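Local coordinates for protein pyruvate kinase 1 (PDB 4KCT) that transfers phosphate from phosphoenolpyruvate to ADP in the last step of glycolysis and also has an intrinsic oxaloacetate decarboxylase activity, at residues A[44-49]-A[77-82]; A[33-38]-A[68-73]; A[19-24]-A[434-439]. All blocks are in the same frame, centred on the assembly; numbering follows the deposited sequence. Where two conformers were deposited one is given.

Contact 1: A[44-49]-A[77-82]; sequences SGMSVA and LHIGIA
Three backbone hydrogen bonds stitch Ser47-Ala49 to Gly80-Ala82 in parallel register. The first is the longest: Gly80 N reaches Ser47 O at 3.2 Å, lying in the plane of that carbonyl. Ala49 then uses both its polar atoms on the same partner strand. Its N-H goes to Gly80 O at 2.9 Å, and its carbonyl O takes Ala82 N at 2.9 Å along a nearly straight line (177° at the hydrogen) that almost continues the C=O axis. Gly80 O receives a second, softer approach from Val48 CA at 3.4 Å, a CA-H...O contact. On its other side the backbone of Val48 is hydrogen-bonded to that of Cys26 in strand 23-27, while Ile81 N is taken by Asp207 OD2. Ser44 OG is bonded to Asn40 O and Gln345 NE2, and His78 O to Asn433 ND2. These are strands 46-52 and 80-84, neighbours in the eight-stranded parallel TIM barrel of pyruvate kinase, joined through helix 58-75 as a beta-alpha-beta unit. Just before the first strand, Gly45 closes helix 35-44 in a Schellman motif, its positive phi (133°) making the turn out of the helix. Ile79, with CG2 anti to its backbone N and CG1 beside that N, lays CG2 against Ser47 O and swings CD1 back to 3.7 Å from Met46 O. Gly80, paired with Val48 across the ladder, has no side chain on the face where Val48 CG1, anti to the backbone N, meets Ala82 CB at 4.0 Å.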
ATOM      1  N   SER A  44      33.222 -22.303 -13.722  1.00 21.09           N
ATOM      2  CA  SER A  44      31.799 -22.548 -13.967  1.00 21.25           C
ATOM      3  C   SER A  44      30.889 -21.743 -13.029  1.00 21.75           C
ATOM      4  O   SER A  44      29.694 -21.537 -13.334  1.00 21.88           O
ATOM      5  CB  SER A  44      31.479 -24.042 -13.849  1.00 22.09           C
ATOM      6  OG  SER A  44      32.152 -24.788 -14.853  1.00 21.97           O
ATOM      7  N   GLY A  45      31.423 -21.351 -11.870  1.00 19.86           N
ATOM      8  CA  GLY A  45      30.679 -20.494 -10.933  1.00 19.79           C
ATOM      9  C   GLY A  45      30.663 -20.897  -9.465  1.00 18.70           C
ATOM     10  O   GLY A  45      29.956 -20.279  -8.647  1.00 19.63           O
ATOM     11  N   MET A  46      31.523 -21.828  -9.068  1.00 19.14           N
ATOM     12  CA  MET A  46      31.615 -22.164  -7.645  1.00 17.89           C
ATOM     13  C   MET A  46      32.217 -20.981  -6.882  1.00 17.88           C
ATOM     14  O   MET A  46      33.265 -20.482  -7.274  1.00 19.04           O
ATOM     15  CB  MET A  46      32.515 -23.369  -7.422  1.00 18.70           C
ATOM     16  CG  MET A  46      32.738 -23.631  -5.937  1.00 22.57           C
ATOM     17  SD  MET A  46      33.780 -25.084  -5.541  1.00 23.64           S
ATOM     18  CE  MET A  46      35.380 -24.565  -6.161  1.00 19.61           C
ATOM     19  N   SER A  47      31.560 -20.545  -5.806  1.00 16.81           N
ATOM     20  CA  SER A  47      32.133 -19.534  -4.891  1.00 16.92           C
ATOM     21  C   SER A  47      32.660 -20.125  -3.591  1.00 16.14           C
ATOM     22  O   SER A  47      33.489 -19.506  -2.926  1.00 18.58           O
ATOM     23  CB  SER A  47      31.093 -18.453  -4.555  1.00 18.18           C
ATOM     24  OG  SER A  47      30.866 -17.638  -5.696  1.00 22.09           O
ATOM     25  N   VAL A  48      32.064 -21.233  -3.140  1.00 15.08           N
ATOM     26  CA  VAL A  48      32.469 -21.854  -1.845  1.00 15.34           C
ATOM     27  C   VAL A  48      32.560 -23.349  -2.055  1.00 16.15           C
ATOM     28  O   VAL A  48      31.691 -23.932  -2.707  1.00 15.22           O
ATOM     29  CB  VAL A  48      31.433 -21.619  -0.733  1.00 14.95           C
ATOM     30  CG1 VAL A  48      31.804 -22.420   0.533  1.00 15.50           C
ATOM     31  CG2 VAL A  48      31.282 -20.104  -0.428  1.00 15.89           C
ATOM     32  N   ALA A  49      33.665 -23.948  -1.590  1.00 14.59           N
ATOM     33  CA  ALA A  49      33.857 -25.384  -1.648  1.00 15.16           C
ATOM     34  C   ALA A  49      33.464 -26.030  -0.314  1.00 16.07           C
ATOM     35  O   ALA A  49      33.954 -25.638   0.750  1.00 19.35           O
ATOM     36  CB  ALA A  49      35.314 -25.713  -1.995  1.00 15.09           C
ATOM     37  N   LEU A  77      41.505 -16.102  -7.689  1.00 26.01           N
ATOM     38  CA  LEU A  77      40.188 -15.998  -7.049  1.00 26.44           C
ATOM     39  C   LEU A  77      40.281 -16.171  -5.537  1.00 25.83           C
ATOM     40  O   LEU A  77      41.153 -16.871  -5.038  1.00 24.29           O
ATOM     41  CB  LEU A  77      39.254 -17.050  -7.618  1.00 27.02           C
ATOM     42  CG  LEU A  77      39.030 -16.972  -9.128  1.00 27.00           C
ATOM     43  CD1 LEU A  77      38.128 -18.118  -9.589  1.00 28.03           C
ATOM     44  CD2 LEU A  77      38.421 -15.627  -9.498  1.00 28.74           C
ATOM     45  N   HIS A  78      39.279 -15.656  -4.836  1.00 23.90           N
ATOM     46  CA  HIS A  78      39.116 -15.895  -3.415  1.00 24.09           C
ATOM     47  C   HIS A  78      37.965 -16.837  -3.262  1.00 25.21           C
ATOM     48  O   HIS A  78      36.831 -16.482  -3.609  1.00 24.14           O
ATOM     49  CB  HIS A  78      38.754 -14.582  -2.730  1.00 25.89           C
ATOM     50  CG  HIS A  78      39.818 -13.531  -2.850  1.00 28.74           C
ATOM     51  ND1 HIS A  78      41.034 -13.665  -2.282  1.00 29.23           N
ATOM     52  CD2 HIS A  78      39.826 -12.304  -3.512  1.00 29.94           C
ATOM     53  CE1 HIS A  78      41.793 -12.597  -2.591  1.00 30.80           C
ATOM     54  NE2 HIS A  78      41.037 -11.741  -3.297  1.00 34.36           N
ATOM     55  N   ILE A  79      38.243 -18.072  -2.849  1.00 21.42           N
ATOM     56  CA  ILE A  79      37.189 -19.092  -2.741  1.00 20.36           C
ATOM     57  C   ILE A  79      37.026 -19.517  -1.275  1.00 20.88           C
ATOM     58  O   ILE A  79      38.010 -19.822  -0.614  1.00 18.93           O
ATOM     59  CB  ILE A  79      37.532 -20.320  -3.608  1.00 19.53           C
ATOM     60  CG1 ILE A  79      37.662 -19.901  -5.088  1.00 20.20           C
ATOM     61  CG2 ILE A  79      36.550 -21.475  -3.369  1.00 19.22           C
ATOM     62  CD1 ILE A  79      36.382 -19.367  -5.711  1.00 19.37           C
ATOM     63  N   GLY A  80      35.791 -19.462  -0.763  1.00 17.74           N
ATOM     64  CA  GLY A  80      35.517 -19.865   0.605  1.00 17.92           C
ATOM     65  C   GLY A  80      35.694 -21.372   0.751  1.00 17.82           C
ATOM     66  O   GLY A  80      35.361 -22.134  -0.160  1.00 17.03           O
ATOM     67  N   ILE A  81      36.146 -21.809   1.921  1.00 16.93           N
ATOM     68  CA  ILE A  81      36.194 -23.230   2.232  1.00 16.70           C
ATOM     69  C   ILE A  81      35.333 -23.523   3.477  1.00 18.06           C
ATOM     70  O   ILE A  81      35.487 -22.872   4.522  1.00 16.88           O
ATOM     71  CB  ILE A  81      37.651 -23.716   2.463  1.00 17.08           C
ATOM     72  CG1 ILE A  81      38.458 -23.631   1.165  1.00 18.66           C
ATOM     73  CG2 ILE A  81      37.651 -25.162   2.978  1.00 18.84           C
ATOM     74  CD1 ILE A  81      39.969 -23.882   1.344  1.00 20.07           C
ATOM     75  N   ALA A  82      34.332 -24.391   3.306  1.00 17.71           N
ATOM     76  CA  ALA A  82      33.392 -24.701   4.378  1.00 17.92           C
ATOM     77  C   ALA A  82      33.594 -26.115   4.872  1.00 18.17           C
ATOM     78  O   ALA A  82      33.694 -27.045   4.079  1.00 18.72           O
ATOM     79  CB  ALA A  82      31.929 -24.508   3.899  1.00 17.88           C
TER

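Contact 2: A[33-38]-A[68-73]; sequences QSVEAL and VRAAAA
Leu38 and Val68 set the geometry here: their side chains cross at about a right angle, branch against branch. With CG beside its own backbone N and anti to the carbonyl carbon (chi1 -73°), Leu38 projects from its helix toward segment 68-73. Its CD1 comes in over the backbone of Val68, 3.5 Å from Val68 N, and meets Val68 CG2 at 3.8 Å, while CD2 touches the same methyl from a little farther off. Val68 starts its side chain away from segment 33-38, so it is the CG2 branch, anti to its own carbonyl carbon, that makes the meeting. One turn farther along the second helix, Ala71 points toward the first. Its lone methyl sits 3.8 Å from Leu38 CB and equally close to Val35 O, so a small residue lets the two backbones draw near: the CA atoms of Val35 and Ala71 are 5.4 Å apart. Val35 comes alongside, its CG1 branch anti to the backbone N and resting on Ala71, its CG2 branch reaching the methyl of Ala70 at 4.3 Å on the less buried flank. The side chains that meet across the segments are all apolar, though two methyls also rest on backbone N and O atoms. Ser34, the N-cap of helix 35-44, accepts the N-H of Ala37 on OG at 3.0 Å, a capping bond in the first turn, from which Val35 and Leu38 project; just before it Gln33 is hydrogen-bonded to Asn67 and Thr64 of helix 58-75. Both helices lie outside the barrel: helix 35-44 follows strand 23-27, and helix 58-75 links strands 46-52 and 80-84. Inward, Val68 leans on Ile79 and Ile81, and Met42 of helix 35-44 continues the apolar seam along Val68, Ala71 and Ala72.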
ATOM      1  N   GLN A  33      37.767 -33.349  -7.026  1.00 22.81           N
ATOM      2  CA  GLN A  33      38.838 -33.013  -6.082  1.00 23.24           C
ATOM      3  C   GLN A  33      40.152 -32.523  -6.720  1.00 24.24           C
ATOM      4  O   GLN A  33      40.971 -31.882  -6.055  1.00 21.89           O
ATOM      5  CB  GLN A  33      39.112 -34.153  -5.094  1.00 25.32           C
ATOM      6  CG  GLN A  33      39.905 -33.688  -3.873  1.00 23.98           C
ATOM      7  CD  GLN A  33      40.301 -34.839  -2.963  1.00 27.72           C
ATOM      8  OE1 GLN A  33      40.785 -35.868  -3.429  1.00 25.26           O
ATOM      9  NE2 GLN A  33      40.008 -34.708  -1.686  1.00 23.48           N
ATOM     10  N   SER A  34      40.402 -32.905  -7.962  1.00 25.57           N
ATOM     11  CA  SER A  34      41.679 -32.583  -8.580  1.00 25.87           C
ATOM     12  C   SER A  34      41.790 -31.069  -8.802  1.00 28.89           C
ATOM     13  O   SER A  34      40.776 -30.367  -8.931  1.00 21.82           O
ATOM     14  CB  SER A  34      41.852 -33.337  -9.907  1.00 28.71           C
ATOM     15  OG  SER A  34      41.001 -32.797 -10.908  1.00 26.52           O
ATOM     16  N   VAL A  35      43.014 -30.561  -8.850  1.00 23.89           N
ATOM     17  CA  VAL A  35      43.200 -29.139  -9.085  1.00 26.13           C
ATOM     18  C   VAL A  35      42.548 -28.717 -10.412  1.00 27.55           C
ATOM     19  O   VAL A  35      41.928 -27.654 -10.503  1.00 24.24           O
ATOM     20  CB  VAL A  35      44.690 -28.761  -9.071  1.00 27.02           C
ATOM     21  CG1 VAL A  35      44.892 -27.325  -9.523  1.00 27.15           C
ATOM     22  CG2 VAL A  35      45.268 -28.993  -7.674  1.00 25.20           C
ATOM     23  N   GLU A  36      42.693 -29.543 -11.440  1.00 26.89           N
ATOM     24  CA  GLU A  36      42.103 -29.194 -12.704  0.50 28.22           C
ATOM     25  C   GLU A  36      40.567 -29.200 -12.632  1.00 25.64           C
ATOM     26  O   GLU A  36      39.925 -28.294 -13.168  1.00 24.14           O
ATOM     27  CB  GLU A  36      42.621 -30.084 -13.829  0.50 31.78           C
ATOM     28  CG  GLU A  36      42.949 -29.321 -15.107  0.50 35.82           C
ATOM     29  CD  GLU A  36      44.043 -28.274 -14.917  0.50 36.95           C
ATOM     30  OE1 GLU A  36      43.890 -27.149 -15.440  0.50 35.86           O
ATOM     31  OE2 GLU A  36      45.067 -28.577 -14.272  0.50 40.36           O
ATOM     32  N   ALA A  37      39.986 -30.165 -11.922  1.00 22.42           N
ATOM     33  CA  ALA A  37      38.537 -30.200 -11.796  1.00 22.37           C
ATOM     34  C   ALA A  37      38.065 -28.969 -11.038  1.00 22.26           C
ATOM     35  O   ALA A  37      37.005 -28.410 -11.344  1.00 24.34           O
ATOM     36  CB  ALA A  37      38.061 -31.476 -11.092  1.00 20.10           C
ATOM     37  N   LEU A  38      38.806 -28.591 -10.000  1.00 21.72           N
ATOM     38  CA  LEU A  38      38.415 -27.448  -9.183  1.00 23.80           C
ATOM     39  C   LEU A  38      38.486 -26.150  -9.967  1.00 22.71           C
ATOM     40  O   LEU A  38      37.654 -25.275  -9.794  1.00 21.71           O
ATOM     41  CB  LEU A  38      39.267 -27.358  -7.914  1.00 21.81           C
ATOM     42  CG  LEU A  38      38.928 -28.433  -6.856  1.00 22.05           C
ATOM     43  CD1 LEU A  38      40.027 -28.565  -5.802  1.00 20.15           C
ATOM     44  CD2 LEU A  38      37.567 -28.185  -6.214  1.00 19.37           C
ATOM     45  N   VAL A  68      42.035 -26.801  -3.499  1.00 20.99           N
ATOM     46  CA  VAL A  68      41.162 -25.618  -3.661  1.00 21.18           C
ATOM     47  C   VAL A  68      42.030 -24.361  -3.647  1.00 23.41           C
ATOM     48  O   VAL A  68      41.934 -23.516  -4.541  1.00 21.29           O
ATOM     49  CB  VAL A  68      40.102 -25.503  -2.537  1.00 20.67           C
ATOM     50  CG1 VAL A  68      39.488 -24.097  -2.521  1.00 19.93           C
ATOM     51  CG2 VAL A  68      39.000 -26.549  -2.716  1.00 19.65           C
ATOM     52  N   ARG A  69      42.978 -24.302  -2.711  1.00 21.55           N
ATOM     53  CA  ARG A  69      43.871 -23.148  -2.635  1.00 22.17           C
ATOM     54  C   ARG A  69      44.806 -23.003  -3.849  1.00 23.26           C
ATOM     55  O   ARG A  69      44.968 -21.906  -4.388  1.00 23.37           O
ATOM     56  CB  ARG A  69      44.649 -23.160  -1.323  1.00 23.45           C
ATOM     57  CG  ARG A  69      43.752 -22.834  -0.149  1.00 25.59           C
ATOM     58  CD  ARG A  69      44.396 -23.158   1.180  1.00 24.10           C
ATOM     59  NE  ARG A  69      43.509 -22.748   2.256  1.00 22.22           N
ATOM     60  CZ  ARG A  69      43.678 -23.076   3.529  1.00 22.42           C
ATOM     61  NH1 ARG A  69      44.695 -23.861   3.882  1.00 20.77           N
ATOM     62  NH2 ARG A  69      42.785 -22.684   4.440  1.00 22.11           N
ATOM     63  N   ALA A  70      45.327 -24.119  -4.336  1.00 22.41           N
ATOM     64  CA  ALA A  70      46.156 -24.094  -5.556  1.00 23.53           C
ATOM     65  C   ALA A  70      45.340 -23.675  -6.801  1.00 23.31           C
ATOM     66  O   ALA A  70      45.794 -22.871  -7.606  1.00 22.44           O
ATOM     67  CB  ALA A  70      46.798 -25.444  -5.779  1.00 25.62           C
ATOM     68  N   ALA A  71      44.136 -24.215  -6.940  1.00 21.19           N
ATOM     69  CA  ALA A  71      43.268 -23.849  -8.050  1.00 22.04           C
ATOM     70  C   ALA A  71      42.890 -22.356  -7.973  1.00 21.69           C
ATOM     71  O   ALA A  71      42.958 -21.624  -8.977  1.00 21.98           O
ATOM     72  CB  ALA A  71      42.011 -24.726  -8.055  1.00 21.95           C
ATOM     73  N   ALA A  72      42.495 -21.902  -6.786  1.00 20.35           N
ATOM     74  CA  ALA A  72      42.099 -20.510  -6.630  1.00 22.38           C
ATOM     75  C   ALA A  72      43.278 -19.550  -6.915  1.00 23.11           C
ATOM     76  O   ALA A  72      43.091 -18.491  -7.538  1.00 23.94           O
ATOM     77  CB  ALA A  72      41.526 -20.266  -5.243  1.00 20.24           C
ATOM     78  N   ALA A  73      44.480 -19.915  -6.446  1.00 21.55           N
ATOM     79  CA  ALA A  73      45.659 -19.067  -6.631  1.00 24.79           C
ATOM     80  C   ALA A  73      46.020 -18.984  -8.105  1.00 27.40           C
ATOM     81  O   ALA A  73      46.249 -17.896  -8.639  1.00 28.15           O
ATOM     82  CB  ALA A  73      46.844 -19.600  -5.823  1.00 23.80           C
TER

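Contact 3: A[19-24]-A[434-439]; sequences HRANRI and VTRSVV
The seam between the TIM barrel and the alpha/beta domain that holds the fructose bisphosphate passes through here, with the lead-in to barrel strand 23-27 set against a type II beta turn, Thr435 to Val438, that leads into strand 438-442. Arg23 does most of the joining. Its chain leaves toward the turn with CG beside the backbone N, bends at chi2 (-67°), and delivers a guanidinium whose nitrogens are held by several partners. NH2 gives a hydrogen bond to Val438 O at 2.9 Å; the acceptor lies near the guanidinium plane, but the donor stands above the plane of that carbonyl. NH1 turns back to its own segment, to Arg20 O at 2.9 Å and to Asn22 O. NE gives a hydrogen bond to a water that also lies 2.7 Å from Val438 O, and a second water links NH2 to Ser437 O. Ser437 N passes over one face of the group. With five bonds spread round it, the guanidinium has little freedom to rotate. Ser437, at positive phi (83°) in the third position of the turn, presents its N-H to Ala21 O at 2.8 Å, in the carbonyl plane and on a lone pair. This bond joins the loop that leads into the first barrel strand to the turn that leads into edge strand 438-442 of the alpha/beta domain, more than 400 residues apart in the chain. Arg436 runs extended from CG to NE, with CG anti to the backbone N, and lays one guanidinium face over the methyl of Ala21, whose CB is 3.9 Å from CZ. Its NE reaches Asn22 OD1 through a water, the amide and guanidinium planes standing 70° apart, while NH2 bonds to Pro415 O.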
ATOM      1  N   HIS A  19      25.556  -9.535 -14.420  1.00 20.07           N
ATOM      2  CA  HIS A  19      26.351  -9.912 -13.250  1.00 20.20           C
ATOM      3  C   HIS A  19      25.525 -10.685 -12.259  1.00 18.02           C
ATOM      4  O   HIS A  19      24.580 -10.163 -11.686  1.00 20.17           O
ATOM      5  CB  HIS A  19      26.955  -8.670 -12.596  1.00 19.54           C
ATOM      6  CG  HIS A  19      27.639  -7.753 -13.580  1.00 26.40           C
ATOM      7  ND1 HIS A  19      28.690  -8.162 -14.347  1.00 24.07           N
ATOM      8  CD2 HIS A  19      27.318  -6.452 -14.010  1.00 24.42           C
ATOM      9  CE1 HIS A  19      29.026  -7.166 -15.213  1.00 29.19           C
ATOM     10  NE2 HIS A  19      28.175  -6.136 -15.023  1.00 30.82           N
ATOM     11  N   ARG A  20      25.865 -11.947 -12.082  1.00 15.52           N
ATOM     12  CA  ARG A  20      25.044 -12.839 -11.267  1.00 15.55           C
ATOM     13  C   ARG A  20      25.208 -12.413  -9.807  1.00 14.34           C
ATOM     14  O   ARG A  20      26.326 -12.313  -9.313  1.00 14.86           O
ATOM     15  CB  ARG A  20      25.537 -14.292 -11.443  1.00 15.06           C
ATOM     16  CG  ARG A  20      24.934 -15.287 -10.455  1.00 13.87           C
ATOM     17  CD  ARG A  20      25.141 -16.721 -10.958  1.00 14.88           C
ATOM     18  NE  ARG A  20      26.546 -16.997 -11.295  1.00 15.49           N
ATOM     19  CZ  ARG A  20      27.482 -17.248 -10.371  1.00 17.36           C
ATOM     20  NH1 ARG A  20      27.134 -17.317  -9.080  1.00 15.14           N
ATOM     21  NH2 ARG A  20      28.699 -17.611 -10.733  1.00 16.85           N
ATOM     22  N   ALA A  21      24.093 -12.234  -9.108  1.00 15.01           N
ATOM     23  CA  ALA A  21      24.122 -11.805  -7.713  1.00 14.67           C
ATOM     24  C   ALA A  21      24.223 -12.980  -6.745  1.00 14.55           C
ATOM     25  O   ALA A  21      24.854 -12.870  -5.685  1.00 13.54           O
ATOM     26  CB  ALA A  21      22.884 -10.979  -7.403  1.00 15.23           C
ATOM     27  N   ASN A  22      23.515 -14.074  -7.041  1.00 13.44           N
ATOM     28  CA  ASN A  22      23.489 -15.205  -6.098  1.00 14.03           C
ATOM     29  C   ASN A  22      24.742 -16.068  -6.174  1.00 14.94           C
ATOM     30  O   ASN A  22      25.519 -15.989  -7.142  1.00 14.42           O
ATOM     31  CB  ASN A  22      22.223 -16.079  -6.310  1.00 14.00           C
ATOM     32  CG  ASN A  22      20.955 -15.308  -6.090  1.00 16.48           C
ATOM     33  OD1 ASN A  22      20.387 -14.739  -7.044  1.00 16.70           O
ATOM     34  ND2 ASN A  22      20.574 -15.138  -4.816  1.00 16.13           N
ATOM     35  N   ARG A  23      24.973 -16.854  -5.123  1.00 14.40           N
ATOM     36  CA  ARG A  23      26.257 -17.542  -4.960  1.00 16.02           C
ATOM     37  C   ARG A  23      26.029 -19.050  -4.877  1.00 15.18           C
ATOM     38  O   ARG A  23      25.006 -19.495  -4.368  1.00 17.02           O
ATOM     39  CB  ARG A  23      26.988 -17.037  -3.699  1.00 15.68           C
ATOM     40  CG  ARG A  23      27.338 -15.532  -3.770  1.00 14.63           C
ATOM     41  CD  ARG A  23      28.388 -15.284  -4.846  1.00 14.93           C
ATOM     42  NE  ARG A  23      28.640 -13.845  -5.041  1.00 16.39           N
ATOM     43  CZ  ARG A  23      28.287 -13.155  -6.136  1.00 17.87           C
ATOM     44  NH1 ARG A  23      27.549 -13.731  -7.092  1.00 15.91           N
ATOM     45  NH2 ARG A  23      28.572 -11.861  -6.222  1.00 16.68           N
ATOM     46  N   ILE A  24      27.017 -19.821  -5.352  1.00 14.44           N
ATOM     47  CA  ILE A  24      26.889 -21.275  -5.490  1.00 15.07           C
ATOM     48  C   ILE A  24      27.931 -21.998  -4.601  1.00 15.74           C
ATOM     49  O   ILE A  24      29.132 -21.709  -4.665  1.00 15.77           O
ATOM     50  CB  ILE A  24      27.057 -21.703  -6.968  1.00 16.18           C
ATOM     51  CG1 ILE A  24      25.956 -21.049  -7.816  1.00 15.15           C
ATOM     52  CG2 ILE A  24      27.040 -23.235  -7.105  1.00 15.06           C
ATOM     53  CD1 ILE A  24      26.202 -21.151  -9.325  1.00 17.07           C
ATOM     54  N   VAL A 434      29.490 -16.089   0.663  1.00 15.66           N
ATOM     55  CA  VAL A 434      28.094 -16.494   0.933  1.00 16.57           C
ATOM     56  C   VAL A 434      27.077 -15.348   0.934  1.00 18.49           C
ATOM     57  O   VAL A 434      25.925 -15.550   1.276  1.00 19.28           O
ATOM     58  CB  VAL A 434      27.925 -17.345   2.199  1.00 16.88           C
ATOM     59  CG1 VAL A 434      28.684 -18.656   2.061  1.00 18.50           C
ATOM     60  CG2 VAL A 434      28.400 -16.577   3.431  1.00 18.40           C
ATOM     61  N   THR A 435      27.490 -14.162   0.502  1.00 17.29           N
ATOM     62  CA  THR A 435      26.623 -13.006   0.627  1.00 16.82           C
ATOM     63  C   THR A 435      26.254 -12.458  -0.734  1.00 16.13           C
ATOM     64  O   THR A 435      27.130 -12.214  -1.575  1.00 15.32           O
ATOM     65  CB  THR A 435      27.283 -11.926   1.505  1.00 18.97           C
ATOM     66  OG1 THR A 435      27.177 -12.342   2.878  1.00 21.08           O
ATOM     67  CG2 THR A 435      26.572 -10.606   1.342  1.00 17.58           C
ATOM     68  N   ARG A 436      24.944 -12.337  -0.984  1.00 14.83           N
ATOM     69  CA  ARG A 436      24.453 -11.985  -2.313  1.00 15.15           C
ATOM     70  C   ARG A 436      25.131 -10.703  -2.829  1.00 15.47           C
ATOM     71  O   ARG A 436      25.187  -9.693  -2.098  1.00 14.83           O
ATOM     72  CB  ARG A 436      22.928 -11.795  -2.258  1.00 15.52           C
ATOM     73  CG  ARG A 436      22.265 -11.511  -3.619  1.00 15.86           C
ATOM     74  CD  ARG A 436      20.756 -11.294  -3.416  1.00 15.07           C
ATOM     75  NE  ARG A 436      20.073 -10.978  -4.671  1.00 16.55           N
ATOM     76  CZ  ARG A 436      19.965  -9.749  -5.184  1.00 16.01           C
ATOM     77  NH1 ARG A 436      19.352  -9.581  -6.348  1.00 14.31           N
ATOM     78  NH2 ARG A 436      20.461  -8.687  -4.536  1.00 14.34           N
ATOM     79  N   SER A 437      25.525 -10.707  -4.118  1.00 14.85           N
ATOM     80  CA  SER A 437      25.972  -9.469  -4.859  1.00 15.61           C
ATOM     81  C   SER A 437      27.425  -9.047  -4.659  1.00 15.30           C
ATOM     82  O   SER A 437      27.927  -8.227  -5.411  1.00 15.79           O
ATOM     83  CB  SER A 437      25.081  -8.262  -4.532  1.00 16.34           C
ATOM     84  OG  SER A 437      23.728  -8.602  -4.675  1.00 19.24           O
ATOM     85  N   VAL A 438      28.055  -9.506  -3.583  1.00 14.18           N
ATOM     86  CA  VAL A 438      29.350  -8.957  -3.169  1.00 14.83           C
ATOM     87  C   VAL A 438      30.461  -9.565  -3.992  1.00 16.06           C
ATOM     88  O   VAL A 438      30.418 -10.768  -4.310  1.00 16.21           O
ATOM     89  CB  VAL A 438      29.631  -9.192  -1.660  1.00 14.57           C
ATOM     90  CG1 VAL A 438      31.031  -8.718  -1.302  1.00 14.61           C
ATOM     91  CG2 VAL A 438      28.610  -8.423  -0.831  1.00 15.24           C
ATOM     92  N   VAL A 439      31.349  -8.699  -4.483  1.00 14.98           N
ATOM     93  CA  VAL A 439      32.565  -9.126  -5.164  1.00 18.14           C
ATOM     94  C   VAL A 439      33.733  -8.437  -4.450  1.00 20.04           C
ATOM     95  O   VAL A 439      33.718  -7.220  -4.281  1.00 19.37           O
ATOM     96  CB  VAL A 439      32.542  -8.692  -6.651  1.00 21.80           C
ATOM     97  CG1 VAL A 439      33.838  -9.100  -7.347  1.00 24.01           C
ATOM     98  CG2 VAL A 439      31.348  -9.328  -7.367  1.00 20.49           C
TER
HETATM   99  O   HOH W   1      18.849 -12.521  -6.881  1.00 18.57           O
HETATM  100  O   HOH W   2      27.611  -9.243  -7.972  1.00 24.17           O
HETATM  101  O   HOH W   3      29.902 -12.995  -2.838  1.00 24.24           O

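All three contacts are largely buried; contacts 1 and 3 centre about 13 Å from the centre of the chain, contact 2 about 21 Å. Contact 1 is barrel wall, held by backbone bonds; contact 2 is the helical layer outside it, apolar and built on methyls; contact 3 joins two domains through guanidinium groups, carbonyls and waters. Helix 58-75 of contact 2 is the crossover between the two strands of contact 1, and the contacts touch directly, Ala49 CB lying 3.8 Å from Val68 CG2. Contacts 1 and 3 meet along neighbouring strands, where Ser47 N probably bonds to Ile24 O. Contacts 2 and 3 do not touch.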